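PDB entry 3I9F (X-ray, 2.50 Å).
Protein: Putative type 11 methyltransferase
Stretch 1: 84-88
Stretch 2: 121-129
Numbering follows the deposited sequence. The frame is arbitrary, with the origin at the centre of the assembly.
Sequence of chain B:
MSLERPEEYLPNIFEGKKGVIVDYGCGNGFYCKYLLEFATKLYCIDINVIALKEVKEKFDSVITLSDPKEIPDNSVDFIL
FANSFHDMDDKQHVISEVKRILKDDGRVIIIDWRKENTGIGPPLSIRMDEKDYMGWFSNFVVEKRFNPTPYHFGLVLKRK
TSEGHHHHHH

Stretch 1, residues 84-88: SFHDM
Stretch 2, residues 121-129: GPPLSIRMD

Residues 84-88 contain a type I beta turn from Phe85 to Met88. The phi/psi values of His86 (-59/-31) and Asp87 (-110/18) define its corners, and Met88 N donates to Phe85 O at 3.0 Å to close it. Ser84 enters at -127/-26 and Met88 leaves extended at -79/139. In the second stretch, Gly121 (105/-174) leads into Pro122 and Pro123, both extended (-74/167 and -57/144). A 3-10 segment spans 124-126, with phi/psi of -59/-33, -60/-33 and -86/-1; Ile126 N bonds to Pro123 O and Arg127 N to Leu124 O, each at 3.2 Å. The chain then extends through Arg127 (-89/152), Met128 (-129/135) and Asp129 (-95/178), the last an N-cap with chi1 55°. Arg127 (chi1 m, chi2 and chi3 t) directs its CA-to-CB bond away from the turn and braces its own loop: NH2 and NE reach Pro122 O at 2.8 and 3.1 Å.

The register is set by His86 and Arg127, whose CA atoms lie 6.2 Å apart. No hydrogen bond crosses the interface, which buries 278 Å² in total, so contact rests on van der Waals packing.

His86 is central. Its CA-to-CB bond points toward the loop, and chi1 63° (p) with chi2 -103° brings CD2 to 3.6 Å from Ile126 CG2 and NE2 to 4.1 Å from Pro122 CG. Its CB lies 3.3 Å from Ile126 O, a close approach to the carbonyl, while ND1 is satisfied elsewhere in the structure. Met128 (m, t, p) packs against the turn backbone, placing SD 3.8 Å from His86 CA. Its CE lies 3.7 Å from Phe85 CD2, near the ring plane; Phe85 has chi1 -171° (t) and chi2 76°. Met128 SD is 5.2 Å from the Phe85 ring centroid and 78° off the normal, an edge-on sulfur-aromatic contact. Peripherally, Asp87 CB approaches Ile126 CG1 at 4.3 Å.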

ATOM      1  N   SER B  84      -3.759 -20.337   5.168  1.00 34.08           N
ATOM      2  CA  SER B  84      -4.463 -19.446   4.260  1.00 33.57           C
ATOM      3  C   SER B  84      -4.339 -19.835   2.790  1.00 33.00           C
ATOM      4  O   SER B  84      -5.191 -19.476   2.038  1.00 34.35           O
ATOM      5  CB  SER B  84      -4.033 -17.987   4.462  1.00 32.81           C
ATOM      6  OG  SER B  84      -2.660 -17.822   4.165  1.00 32.83           O
ATOM      7  N   PHE B  85      -3.294 -20.534   2.375  1.00 32.42           N
ATOM      8  CA  PHE B  85      -3.123 -20.834   0.966  1.00 32.10           C
ATOM      9  C   PHE B  85      -4.178 -21.782   0.439  1.00 32.67           C
ATOM     10  O   PHE B  85      -4.668 -21.613  -0.662  1.00 32.31           O
ATOM     11  CB  PHE B  85      -1.747 -21.414   0.698  1.00 31.89           C
ATOM     12  CG  PHE B  85      -1.407 -21.544  -0.744  1.00 29.00           C
ATOM     13  CD1 PHE B  85      -1.046 -20.432  -1.482  1.00 28.71           C
ATOM     14  CD2 PHE B  85      -1.413 -22.787  -1.363  1.00 28.92           C
ATOM     15  CE1 PHE B  85      -0.704 -20.542  -2.809  1.00 28.38           C
ATOM     16  CE2 PHE B  85      -1.075 -22.923  -2.711  1.00 27.35           C
ATOM     17  CZ  PHE B  85      -0.738 -21.793  -3.438  1.00 29.55           C
ATOM     18  N   HIS B  86      -4.525 -22.785   1.220  1.00 33.64           N
ATOM     19  CA  HIS B  86      -5.369 -23.841   0.724  1.00 34.19           C
ATOM     20  C   HIS B  86      -6.711 -23.373   0.218  1.00 34.92           C
ATOM     21  O   HIS B  86      -7.231 -23.936  -0.734  1.00 36.40           O
ATOM     22  CB  HIS B  86      -5.533 -24.969   1.735  1.00 34.74           C
ATOM     23  CG  HIS B  86      -6.209 -24.575   3.002  1.00 34.43           C
ATOM     24  ND1 HIS B  86      -5.512 -24.363   4.172  1.00 32.73           N
ATOM     25  CD2 HIS B  86      -7.519 -24.389   3.299  1.00 34.24           C
ATOM     26  CE1 HIS B  86      -6.364 -24.042   5.131  1.00 33.37           C
ATOM     27  NE2 HIS B  86      -7.587 -24.051   4.630  1.00 33.90           N
ATOM     28  N   ASP B  87      -7.267 -22.311   0.767  1.00 35.42           N
ATOM     29  CA  ASP B  87      -8.534 -21.845   0.205  1.00 35.30           C
ATOM     30  C   ASP B  87      -8.459 -20.530  -0.549  1.00 34.07           C
ATOM     31  O   ASP B  87      -9.475 -19.950  -0.870  1.00 34.20           O
ATOM     32  CB  ASP B  87      -9.654 -21.878   1.258  1.00 36.35           C
ATOM     33  CG  ASP B  87      -9.323 -21.106   2.521  1.00 39.13           C
ATOM     34  OD1 ASP B  87      -8.180 -20.590   2.674  1.00 42.06           O
ATOM     35  OD2 ASP B  87     -10.233 -21.058   3.385  1.00 44.68           O
ATOM     36  N   MET B  88      -7.253 -20.134  -0.931  1.00 32.90           N
ATOM     37  CA  MET B  88      -7.031 -18.879  -1.587  1.00 31.60           C
ATOM     38  C   MET B  88      -7.407 -18.952  -3.060  1.00 32.03           C
ATOM     39  O   MET B  88      -7.095 -19.931  -3.755  1.00 31.89           O
ATOM     40  CB  MET B  88      -5.559 -18.492  -1.451  1.00 31.11           C
ATOM     41  CG  MET B  88      -5.271 -17.008  -1.493  1.00 30.31           C
ATOM     42  SD  MET B  88      -3.578 -16.633  -0.922  1.00 24.15           S
ATOM     43  CE  MET B  88      -3.547 -15.220  -1.866  1.00 27.90           C
ATOM     44  N   GLY B 121     -10.396 -28.104  13.003  1.00 44.17           N
ATOM     45  CA  GLY B 121      -9.826 -27.482  11.819  1.00 44.84           C
ATOM     46  C   GLY B 121     -10.771 -27.525  10.630  1.00 44.88           C
ATOM     47  O   GLY B 121     -11.911 -27.912  10.758  1.00 45.10           O
ATOM     48  N   PRO B 122     -10.301 -27.086   9.470  1.00 45.08           N
ATOM     49  CA  PRO B 122     -11.186 -27.039   8.309  1.00 44.64           C
ATOM     50  C   PRO B 122     -11.479 -28.444   7.726  1.00 43.68           C
ATOM     51  O   PRO B 122     -10.839 -29.429   8.092  1.00 43.14           O
ATOM     52  CB  PRO B 122     -10.410 -26.155   7.336  1.00 44.99           C
ATOM     53  CG  PRO B 122      -8.986 -26.260   7.785  1.00 45.17           C
ATOM     54  CD  PRO B 122      -9.050 -26.345   9.241  1.00 45.22           C
ATOM     55  N   PRO B 123     -12.467 -28.538   6.845  1.00 42.71           N
ATOM     56  CA  PRO B 123     -12.801 -29.866   6.306  1.00 42.22           C
ATOM     57  C   PRO B 123     -11.613 -30.543   5.645  1.00 42.06           C
ATOM     58  O   PRO B 123     -10.783 -29.899   5.035  1.00 42.36           O
ATOM     59  CB  PRO B 123     -13.913 -29.574   5.316  1.00 41.94           C
ATOM     60  CG  PRO B 123     -14.412 -28.186   5.657  1.00 42.57           C
ATOM     61  CD  PRO B 123     -13.262 -27.458   6.236  1.00 42.53           C
ATOM     62  N   LEU B 124     -11.520 -31.847   5.785  1.00 42.78           N
ATOM     63  CA  LEU B 124     -10.336 -32.560   5.332  1.00 42.94           C
ATOM     64  C   LEU B 124     -10.071 -32.374   3.841  1.00 42.66           C
ATOM     65  O   LEU B 124      -8.925 -32.316   3.451  1.00 43.17           O
ATOM     66  CB  LEU B 124     -10.392 -34.049   5.701  1.00 42.94           C
ATOM     67  CG  LEU B 124      -9.308 -34.929   5.045  1.00 43.66           C
ATOM     68  CD1 LEU B 124      -7.949 -34.330   5.327  1.00 39.21           C
ATOM     69  CD2 LEU B 124      -9.381 -36.381   5.538  1.00 44.46           C
ATOM     70  N   SER B 125     -11.124 -32.232   3.040  1.00 43.33           N
ATOM     71  CA  SER B 125     -11.021 -32.038   1.572  1.00 43.49           C
ATOM     72  C   SER B 125     -10.262 -30.821   1.087  1.00 42.64           C
ATOM     73  O   SER B 125      -9.607 -30.873   0.054  1.00 43.33           O
ATOM     74  CB  SER B 125     -12.395 -31.994   0.940  1.00 43.49           C
ATOM     75  OG  SER B 125     -12.754 -33.302   0.573  1.00 45.56           O
ATOM     76  N   ILE B 126     -10.335 -29.737   1.828  1.00 41.77           N
ATOM     77  CA  ILE B 126      -9.696 -28.515   1.405  1.00 41.32           C
ATOM     78  C   ILE B 126      -8.227 -28.461   1.836  1.00 40.37           C
ATOM     79  O   ILE B 126      -7.557 -27.515   1.526  1.00 40.68           O
ATOM     80  CB  ILE B 126     -10.534 -27.280   1.903  1.00 41.93           C
ATOM     81  CG1 ILE B 126     -10.442 -26.100   0.914  1.00 44.39           C
ATOM     82  CG2 ILE B 126     -10.160 -26.880   3.312  1.00 41.69           C
ATOM     83  CD1 ILE B 126     -11.007 -26.423  -0.518  1.00 44.85           C
ATOM     84  N   ARG B 127      -7.719 -29.481   2.528  1.00 39.51           N
ATOM     85  CA  ARG B 127      -6.380 -29.420   3.139  1.00 38.10           C
ATOM     86  C   ARG B 127      -5.293 -29.890   2.227  1.00 37.28           C
ATOM     87  O   ARG B 127      -5.504 -30.791   1.426  1.00 37.47           O
ATOM     88  CB  ARG B 127      -6.302 -30.311   4.380  1.00 37.82           C
ATOM     89  CG  ARG B 127      -7.131 -29.835   5.517  1.00 37.13           C
ATOM     90  CD  ARG B 127      -6.874 -30.585   6.791  1.00 34.77           C
ATOM     91  NE  ARG B 127      -7.885 -30.266   7.780  1.00 37.65           N
ATOM     92  CZ  ARG B 127      -7.810 -30.511   9.089  1.00 35.64           C
ATOM     93  NH1 ARG B 127      -6.749 -31.067   9.619  1.00 34.03           N
ATOM     94  NH2 ARG B 127      -8.807 -30.148   9.869  1.00 35.22           N
ATOM     95  N   MET B 128      -4.108 -29.342   2.453  1.00 36.82           N
ATOM     96  CA  MET B 128      -2.919 -29.620   1.683  1.00 36.51           C
ATOM     97  C   MET B 128      -1.743 -29.988   2.595  1.00 37.82           C
ATOM     98  O   MET B 128      -1.471 -29.289   3.574  1.00 37.70           O
ATOM     99  CB  MET B 128      -2.517 -28.376   0.871  1.00 35.70           C
ATOM    100  CG  MET B 128      -3.499 -27.929  -0.262  1.00 32.94           C
ATOM    101  SD  MET B 128      -3.112 -26.310  -0.979  1.00 23.45           S
ATOM    102  CE  MET B 128      -1.354 -26.509  -1.105  1.00 24.77           C
ATOM    103  N   ASP B 129      -0.995 -31.035   2.232  1.00 38.69           N
ATOM    104  CA  ASP B 129       0.234 -31.390   2.935  1.00 39.45           C
ATOM    105  C   ASP B 129       1.436 -30.784   2.243  1.00 39.82           C
ATOM    106  O   ASP B 129       1.301 -30.106   1.217  1.00 39.52           O
ATOM    107  CB  ASP B 129       0.396 -32.903   3.026  1.00 40.05           C
ATOM    108  CG  ASP B 129       0.333 -33.568   1.674  1.00 44.10           C
ATOM    109  OD1 ASP B 129       0.702 -32.901   0.668  1.00 50.39           O
ATOM    110  OD2 ASP B 129      -0.089 -34.741   1.600  1.00 47.30           O
TER